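Local coordinates for L protein (CAS virus, PDB 5MV0) that probably provides, through its N-terminal endonuclease domain, the cap-snatching activity with which the viral polymerase obtains primers for mRNA synthesis, at residues Lys11-Glu16 and Ser201-Thr206; Arg43-Ile48 and Glu160-Ser165. One frame throughout, in Å; residues are numbered along the deposited sequence. Where two conformers were deposited one is given.

Interactions 1 and 2 share the mainly helical part of this domain, where three helices and a tail meet. Interaction 1 fastens residues 201-206, the loop after helix 196-200, to helix 4-20; interaction 2 pairs helix 34-57 with helix 155-170. Along the chain, both segments of interaction 2 fall between those of interaction 1. Their centres lie about 12 Å apart, and they meet directly: Val-13 CG1 is 3.6 Å from Leu-161 CD2, while Phe-203 rests on Glu-160. Helix 155-170 thus bears on helices 4-20 and 34-57 and on the tail, so that both ends of the construct converge on one helical core.

Interaction 1 of 2, residues Lys11-Glu16 and Ser201-Thr206; sequences KNVILE and SEFSGT
Asn-12 and Thr-206 show how one side-chain amide can hold a chain that has no regular structure. The amide's oxygen and nitrogen each make a hydrogen bond to Thr-206. OD1 of Asn-12 accepts from the backbone N of Thr-206 at 2.8 Å, the donor tilted somewhat from the carbonyl plane. ND2 of Asn-12 donates to OG1 of Thr-206, also at 2.8 Å, almost straight (171°) and close to the amide plane. CG of Asn-12 stands anti to its backbone N (chi1 180°), on a CB that points toward the tail; the two bonds then fix the turn of this buried amide. Gly-205, with a positive phi (70°) and no beta carbon to meet the amide, brings its CA to 3.2 Å from OD1 of Asn-12.

Van der Waals contacts lie around this polar pair. The methyl CG2 of Thr-206 sits against the carboxylate of Glu-16, 3.3 Å from OE2; the other oxygen, OE1, accepts a hydrogen bond from the backbone N of Asp-32 of the second subunit. CG2 of Val-13 approaches CE2 of Phe-203 obliquely at 3.5 Å, and Gly-205 N lies over one face of that ring, toward its rim.

The arrangement joins the N-terminal helix 4-20 to the C-terminal tail through a pair of hydrogen bonds from one asparagine amide to the N-H and hydroxyl oxygen of one threonine. It lies in the helical part of a cap-snatching endonuclease domain, at an interface between subunits, where Lys-11 of the second subunit bonds to Gly-205 O.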
ATOM      1  N   LYS B  11       9.253   2.451  10.258  1.00 12.44           N
ATOM      2  CA  LYS B  11       8.663   3.140   9.108  1.00 17.65           C
ATOM      3  C   LYS B  11       8.610   2.224   7.894  1.00 13.07           C
ATOM      4  O   LYS B  11       7.604   2.175   7.175  1.00 12.66           O
ATOM      5  CB  LYS B  11       9.454   4.409   8.775  1.00 18.72           C
ATOM      6  CG  LYS B  11       9.267   5.523   9.792  1.00 24.60           C
ATOM      7  CD  LYS B  11       9.756   6.868   9.266  1.00 32.18           C
ATOM      8  CE  LYS B  11      11.268   6.933   9.223  1.00 39.79           C
ATOM      9  NZ  LYS B  11      11.743   8.297   9.633  1.00 45.29           N
ATOM     10  N   ASN B  12       9.683   1.475   7.664  1.00 13.33           N
ATOM     11  CA  ASN B  12       9.707   0.550   6.541  1.00 11.70           C
ATOM     12  C   ASN B  12       8.661  -0.560   6.701  1.00 15.21           C
ATOM     13  O   ASN B  12       7.972  -0.911   5.735  1.00 11.70           O
ATOM     14  CB  ASN B  12      11.116  -0.018   6.407  1.00 13.99           C
ATOM     15  CG  ASN B  12      11.237  -1.004   5.266  1.00 17.68           C
ATOM     16  OD1 ASN B  12      11.126  -2.209   5.471  1.00 17.76           O
ATOM     17  ND2 ASN B  12      11.466  -0.495   4.060  1.00 17.04           N
ATOM     18  N   VAL B  13       8.518  -1.114   7.914  1.00 13.55           N
ATOM     19  CA  VAL B  13       7.470  -2.108   8.174  1.00 13.93           C
ATOM     20  C   VAL B  13       6.097  -1.532   7.838  1.00 13.67           C
ATOM     21  O   VAL B  13       5.295  -2.154   7.131  1.00 13.38           O
ATOM     22  CB  VAL B  13       7.522  -2.581   9.644  1.00 14.50           C
ATOM     23  CG1 VAL B  13       6.259  -3.396  10.002  1.00 13.17           C
ATOM     24  CG2 VAL B  13       8.805  -3.365   9.934  1.00 13.31           C
ATOM     25  N   ILE B  14       5.798  -0.332   8.339  1.00 10.96           N
ATOM     26  CA  ILE B  14       4.481   0.253   8.087  1.00 11.55           C
ATOM     27  C   ILE B  14       4.286   0.504   6.595  1.00 12.49           C
ATOM     28  O   ILE B  14       3.222   0.209   6.024  1.00 13.41           O
ATOM     29  CB  ILE B  14       4.307   1.542   8.915  1.00 12.78           C
ATOM     30  CG1 ILE B  14       4.273   1.213  10.420  1.00 13.40           C
ATOM     31  CG2 ILE B  14       3.069   2.277   8.487  1.00 14.53           C
ATOM     32  CD1 ILE B  14       4.158   2.463  11.303  1.00 14.36           C
ATOM     33  N   LEU B  15       5.313   1.038   5.935  1.00 13.20           N
ATOM     34  CA  LEU B  15       5.217   1.279   4.499  1.00 14.34           C
ATOM     35  C   LEU B  15       4.934  -0.011   3.744  1.00 12.68           C
ATOM     36  O   LEU B  15       4.126  -0.023   2.801  1.00 12.87           O
ATOM     37  CB  LEU B  15       6.505   1.926   3.975  1.00 13.35           C
ATOM     38  CG  LEU B  15       6.702   3.414   4.313  1.00 18.05           C
ATOM     39  CD1 LEU B  15       8.148   3.861   4.082  1.00 19.17           C
ATOM     40  CD2 LEU B  15       5.767   4.282   3.500  1.00 18.65           C
ATOM     41  N   GLU B  16       5.597  -1.104   4.128  1.00 12.93           N
ATOM     42  CA  GLU B  16       5.377  -2.363   3.424  1.00 14.21           C
ATOM     43  C   GLU B  16       3.967  -2.885   3.658  1.00 16.31           C
ATOM     44  O   GLU B  16       3.311  -3.368   2.724  1.00 12.02           O
ATOM     45  CB  GLU B  16       6.407  -3.418   3.853  1.00 13.65           C
ATOM     46  CG  GLU B  16       6.270  -4.709   3.044  1.00 14.99           C
ATOM     47  CD  GLU B  16       7.359  -5.737   3.304  1.00 16.76           C
ATOM     48  OE1 GLU B  16       7.547  -6.635   2.448  1.00 16.46           O
ATOM     49  OE2 GLU B  16       8.021  -5.662   4.362  1.00 18.38           O
ATOM     50  N   SER B 201      15.598 -12.970  16.194  1.00 24.62           N
ATOM     51  CA  SER B 201      16.249 -12.936  14.896  1.00 30.96           C
ATOM     52  C   SER B 201      16.331 -11.505  14.369  1.00 28.68           C
ATOM     53  O   SER B 201      15.487 -10.658  14.671  1.00 24.73           O
ATOM     54  CB  SER B 201      15.494 -13.807  13.896  1.00 28.13           C
ATOM     55  OG  SER B 201      14.201 -13.272  13.693  1.00 34.62           O
ATOM     56  N   GLU B 202      17.361 -11.243  13.572  1.00 25.41           N
ATOM     57  CA  GLU B 202      17.491  -9.931  12.956  1.00 30.75           C
ATOM     58  C   GLU B 202      16.411  -9.753  11.897  1.00 27.66           C
ATOM     59  O   GLU B 202      16.050 -10.695  11.190  1.00 31.19           O
ATOM     60  CB  GLU B 202      18.881  -9.757  12.335  1.00 41.27           C
ATOM     61  CG  GLU B 202      18.892  -8.861  11.092  1.00 49.92           C
ATOM     62  CD  GLU B 202      20.237  -8.202  10.830  1.00 67.31           C
ATOM     63  OE1 GLU B 202      21.145  -8.332  11.682  1.00 72.80           O
ATOM     64  OE2 GLU B 202      20.380  -7.542   9.773  1.00 66.15           O
ATOM     65  N   PHE B 203      15.861  -8.546  11.820  1.00 29.63           N
ATOM     66  CA  PHE B 203      14.898  -8.190  10.790  1.00 22.31           C
ATOM     67  C   PHE B 203      15.422  -6.965  10.061  1.00 22.72           C
ATOM     68  O   PHE B 203      15.812  -5.980  10.696  1.00 20.43           O
ATOM     69  CB  PHE B 203      13.507  -7.908  11.372  1.00 22.99           C
ATOM     70  CG  PHE B 203      12.503  -7.476  10.336  1.00 23.10           C
ATOM     71  CD1 PHE B 203      11.874  -8.415   9.523  1.00 22.72           C
ATOM     72  CD2 PHE B 203      12.195  -6.133  10.167  1.00 21.19           C
ATOM     73  CE1 PHE B 203      10.952  -8.019   8.549  1.00 18.15           C
ATOM     74  CE2 PHE B 203      11.281  -5.736   9.204  1.00 18.71           C
ATOM     75  CZ  PHE B 203      10.660  -6.683   8.393  1.00 17.32           C
ATOM     76  N   SER B 204      15.443  -7.027   8.734  1.00 21.15           N
ATOM     77  CA  SER B 204      16.039  -5.946   7.971  1.00 20.68           C
ATOM     78  C   SER B 204      15.046  -5.195   7.093  1.00 22.13           C
ATOM     79  O   SER B 204      15.439  -4.210   6.458  1.00 23.37           O
ATOM     80  CB  SER B 204      17.192  -6.484   7.113  1.00 26.45           C
ATOM     81  OG  SER B 204      16.710  -7.400   6.145  1.00 33.27           O
ATOM     82  N   GLY B 205      13.772  -5.608   7.044  1.00 18.77           N
ATOM     83  CA  GLY B 205      12.820  -4.844   6.232  1.00 21.29           C
ATOM     84  C   GLY B 205      13.090  -4.995   4.741  1.00 19.25           C
ATOM     85  O   GLY B 205      13.796  -5.906   4.303  1.00 21.62           O
ATOM     86  N   THR B 206      12.527  -4.080   3.950  1.00 15.17           N
ATOM     87  CA  THR B 206      12.688  -4.195   2.501  1.00 18.04           C
ATOM     88  C   THR B 206      13.943  -3.466   2.029  1.00 21.97           C
ATOM     89  O   THR B 206      14.383  -2.484   2.627  1.00 19.76           O
ATOM     90  CB  THR B 206      11.483  -3.653   1.721  1.00 15.53           C
ATOM     91  OG1 THR B 206      11.432  -2.220   1.805  1.00 14.58           O
ATOM     92  CG2 THR B 206      10.164  -4.257   2.224  1.00 16.16           C
TER

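Interaction 2 of 2, residues Arg43-Ile48 and Glu160-Ser165; sequences RLRATI and ELLKLS
Leu-44 and Ile-48, which both touch Leu-161 across the contact, are tied to each other by the helical bond from Ile-48 N to Leu-44 O, 2.8 Å long. It sets their side chains one turn apart on the same side of helix 34-57. No hydrogen bond crosses between the helices themselves; the pairing depends on side-chain packing.

Its centre is one methyl group. CD1 of Leu-161 reaches the backbone of the other helix, 3.9 Å from Arg-45 N, and lies 4.2 Å from Arg-45 CB. Leu-44 meets the same methyl through CD2 at 4.1 Å, the two side chains crossing at about a right angle, and Ile-48 touches it with CD1 at 4.2 Å.

A second contact flanks this group. Arg-45 is extended, with CG anti to its backbone N (chi1 172°), and CD1 of Leu-162 lies over one face of its guanidinium, toward the rim and 4.2 Å from NE. Helix 181-192 packs on both of these side chains, bringing Leu-187 against each.

The short segments run nearly antiparallel, at 162°, with their axes 9.9 Å apart. Ile-17 of helix 4-20 also packs on Leu-161 and Ile-48. This is antiparallel helix packing in the buried helical core of an arenavirus cap-snatching domain, a family of the PDDEXK clan.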
ATOM      1  N   ARG B  43      -1.724   1.116  16.741  1.00 12.62           N
ATOM      2  CA  ARG B  43      -3.158   1.229  16.111  0.54 17.30           C
ATOM      3  C   ARG B  43      -3.361   0.382  14.759  1.00 16.01           C
ATOM      4  O   ARG B  43      -4.326  -0.358  14.519  1.00 13.01           O
ATOM      5  CB  ARG B  43      -3.488   2.693  15.823  0.54 17.05           C
ATOM      6  CG  ARG B  43      -4.893   2.883  15.245  0.54 20.17           C
ATOM      7  CD  ARG B  43      -4.898   3.928  14.143  0.54 24.91           C
ATOM      8  NE  ARG B  43      -3.601   3.923  13.496  0.54 29.46           N
ATOM      9  CZ  ARG B  43      -3.267   3.151  12.472  0.54 24.95           C
ATOM     10  NH1 ARG B  43      -4.169   2.318  11.918  0.54 13.22           N
ATOM     11  NH2 ARG B  43      -2.031   3.235  12.009  0.54 10.97           N
ATOM     12  N   LEU B  44      -2.268   0.376  14.003  1.00 14.02           N
ATOM     13  CA  LEU B  44      -2.334  -0.402  12.765  1.00 14.75           C
ATOM     14  C   LEU B  44      -2.486  -1.892  13.053  1.00 13.10           C
ATOM     15  O   LEU B  44      -3.243  -2.599  12.372  1.00 14.52           O
ATOM     16  CB  LEU B  44      -1.085  -0.134  11.928  1.00 10.25           C
ATOM     17  CG  LEU B  44      -1.016  -0.780  10.534  1.00 16.04           C
ATOM     18  CD1 LEU B  44      -2.181  -0.306   9.660  1.00 12.67           C
ATOM     19  CD2 LEU B  44       0.353  -0.517   9.867  1.00 15.98           C
ATOM     20  N   ARG B  45      -1.774  -2.391  14.057  1.00 11.73           N
ATOM     21  CA  ARG B  45      -1.934  -3.790  14.444  1.00 16.42           C
ATOM     22  C   ARG B  45      -3.399  -4.120  14.738  1.00 14.88           C
ATOM     23  O   ARG B  45      -3.940  -5.126  14.247  1.00 17.55           O
ATOM     24  CB  ARG B  45      -1.039  -4.063  15.648  1.00 14.33           C
ATOM     25  CG  ARG B  45      -1.196  -5.393  16.319  1.00 16.22           C
ATOM     26  CD  ARG B  45      -0.086  -5.531  17.368  1.00 19.02           C
ATOM     27  NE  ARG B  45      -0.192  -6.784  18.096  1.00 21.81           N
ATOM     28  CZ  ARG B  45      -0.918  -6.943  19.197  1.00 24.24           C
ATOM     29  NH1 ARG B  45      -1.603  -5.921  19.705  1.00 22.63           N
ATOM     30  NH2 ARG B  45      -0.965  -8.126  19.787  1.00 22.86           N
ATOM     31  N   ALA B  46      -4.063  -3.264  15.523  1.00 14.71           N
ATOM     32  CA  ALA B  46      -5.471  -3.475  15.844  1.00 13.12           C
ATOM     33  C   ALA B  46      -6.354  -3.325  14.611  1.00 15.29           C
ATOM     34  O   ALA B  46      -7.335  -4.063  14.456  1.00 13.70           O
ATOM     35  CB  ALA B  46      -5.913  -2.497  16.940  1.00 14.04           C
ATOM     36  N   THR B  47      -6.030  -2.370  13.729  1.00 12.35           N
ATOM     37  CA  THR B  47      -6.852  -2.140  12.537  1.00 12.67           C
ATOM     38  C   THR B  47      -6.747  -3.302  11.550  1.00 15.92           C
ATOM     39  O   THR B  47      -7.731  -3.643  10.878  1.00 15.82           O
ATOM     40  CB  THR B  47      -6.444  -0.829  11.851  1.00 20.66           C
ATOM     41  OG1 THR B  47      -6.635   0.265  12.753  1.00 17.68           O
ATOM     42  CG2 THR B  47      -7.291  -0.580  10.643  1.00 27.49           C
ATOM     43  N   ILE B  48      -5.556  -3.895  11.419  1.00 15.04           N
ATOM     44  CA  ILE B  48      -5.394  -5.085  10.580  1.00 17.41           C
ATOM     45  C   ILE B  48      -6.296  -6.219  11.080  1.00 20.15           C
ATOM     46  O   ILE B  48      -6.994  -6.890  10.300  1.00 15.89           O
ATOM     47  CB  ILE B  48      -3.909  -5.503  10.543  1.00 17.62           C
ATOM     48  CG1 ILE B  48      -3.071  -4.409   9.845  1.00 14.59           C
ATOM     49  CG2 ILE B  48      -3.736  -6.857   9.857  1.00 15.72           C
ATOM     50  CD1 ILE B  48      -1.553  -4.604   9.973  1.00 17.15           C
ATOM     51  N   GLU B 160       6.646  -7.402  13.886  1.00 13.99           N
ATOM     52  CA  GLU B 160       7.574  -6.272  13.947  1.00 15.18           C
ATOM     53  C   GLU B 160       6.887  -4.990  14.401  1.00 13.14           C
ATOM     54  O   GLU B 160       7.522  -4.153  15.057  1.00 13.92           O
ATOM     55  CB  GLU B 160       8.242  -6.054  12.585  1.00 19.49           C
ATOM     56  CG  GLU B 160       9.176  -7.175  12.186  1.00 17.47           C
ATOM     57  CD  GLU B 160      10.370  -7.312  13.124  1.00 19.98           C
ATOM     58  OE1 GLU B 160      10.819  -6.292  13.679  1.00 22.82           O
ATOM     59  OE2 GLU B 160      10.853  -8.446  13.320  1.00 23.07           O
ATOM     60  N   LEU B 161       5.610  -4.801  14.052  1.00 12.65           N
ATOM     61  CA  LEU B 161       4.883  -3.644  14.576  1.00 16.26           C
ATOM     62  C   LEU B 161       4.919  -3.649  16.093  1.00 18.87           C
ATOM     63  O   LEU B 161       5.146  -2.616  16.732  1.00 13.83           O
ATOM     64  CB  LEU B 161       3.425  -3.655  14.107  1.00 13.15           C
ATOM     65  CG  LEU B 161       3.116  -3.409  12.637  1.00 16.00           C
ATOM     66  CD1 LEU B 161       1.609  -3.389  12.481  1.00 13.28           C
ATOM     67  CD2 LEU B 161       3.748  -2.071  12.189  1.00 12.33           C
ATOM     68  N   LEU B 162       4.719  -4.823  16.678  1.00 16.58           N
ATOM     69  CA  LEU B 162       4.663  -4.960  18.130  1.00 15.74           C
ATOM     70  C   LEU B 162       6.051  -4.834  18.756  1.00 17.74           C
ATOM     71  O   LEU B 162       6.240  -4.091  19.725  1.00 15.96           O
ATOM     72  CB  LEU B 162       4.024  -6.307  18.467  1.00 15.98           C
ATOM     73  CG  LEU B 162       3.923  -6.721  19.943  1.00 22.58           C
ATOM     74  CD1 LEU B 162       2.927  -5.830  20.680  1.00 18.99           C
ATOM     75  CD2 LEU B 162       3.543  -8.211  20.052  1.00 20.21           C
ATOM     76  N   LYS B 163       7.037  -5.558  18.221  1.00 15.37           N
ATOM     77  CA  LYS B 163       8.365  -5.541  18.823  1.00 13.28           C
ATOM     78  C   LYS B 163       9.032  -4.173  18.690  1.00 18.24           C
ATOM     79  O   LYS B 163       9.671  -3.694  19.638  1.00 17.18           O
ATOM     80  CB  LYS B 163       9.258  -6.609  18.187  1.00 17.62           C
ATOM     81  CG  LYS B 163      10.682  -6.506  18.728  1.00 25.97           C
ATOM     82  CD  LYS B 163      11.638  -7.444  18.081  1.00 30.09           C
ATOM     83  CE  LYS B 163      12.993  -7.325  18.757  1.00 38.11           C
ATOM     84  NZ  LYS B 163      13.956  -8.302  18.181  1.00 37.62           N
ATOM     85  N   LEU B 164       8.921  -3.536  17.517  1.00 15.74           N
ATOM     86  CA  LEU B 164       9.617  -2.269  17.308  1.00 13.03           C
ATOM     87  C   LEU B 164       8.940  -1.139  18.064  1.00 16.92           C
ATOM     88  O   LEU B 164       9.617  -0.242  18.577  1.00 17.57           O
ATOM     89  CB  LEU B 164       9.705  -1.930  15.819  1.00 13.45           C
ATOM     90  CG  LEU B 164      10.542  -2.914  14.993  1.00 17.18           C
ATOM     91  CD1 LEU B 164      10.491  -2.571  13.505  1.00 15.18           C
ATOM     92  CD2 LEU B 164      11.989  -2.969  15.504  1.00 18.14           C
ATOM     93  N   SER B 165       7.607  -1.154  18.139  1.00 14.17           N
ATOM     94  CA  SER B 165       6.933  -0.124  18.921  0.67 17.17           C
ATOM     95  C   SER B 165       7.262  -0.262  20.408  1.00 17.03           C
ATOM     96  O   SER B 165       7.501   0.750  21.082  1.00 16.92           O
ATOM     97  CB  SER B 165       5.422  -0.171  18.683  0.67 15.18           C
ATOM     98  OG  SER B 165       4.838  -1.320  19.258  0.67 17.09           O
TER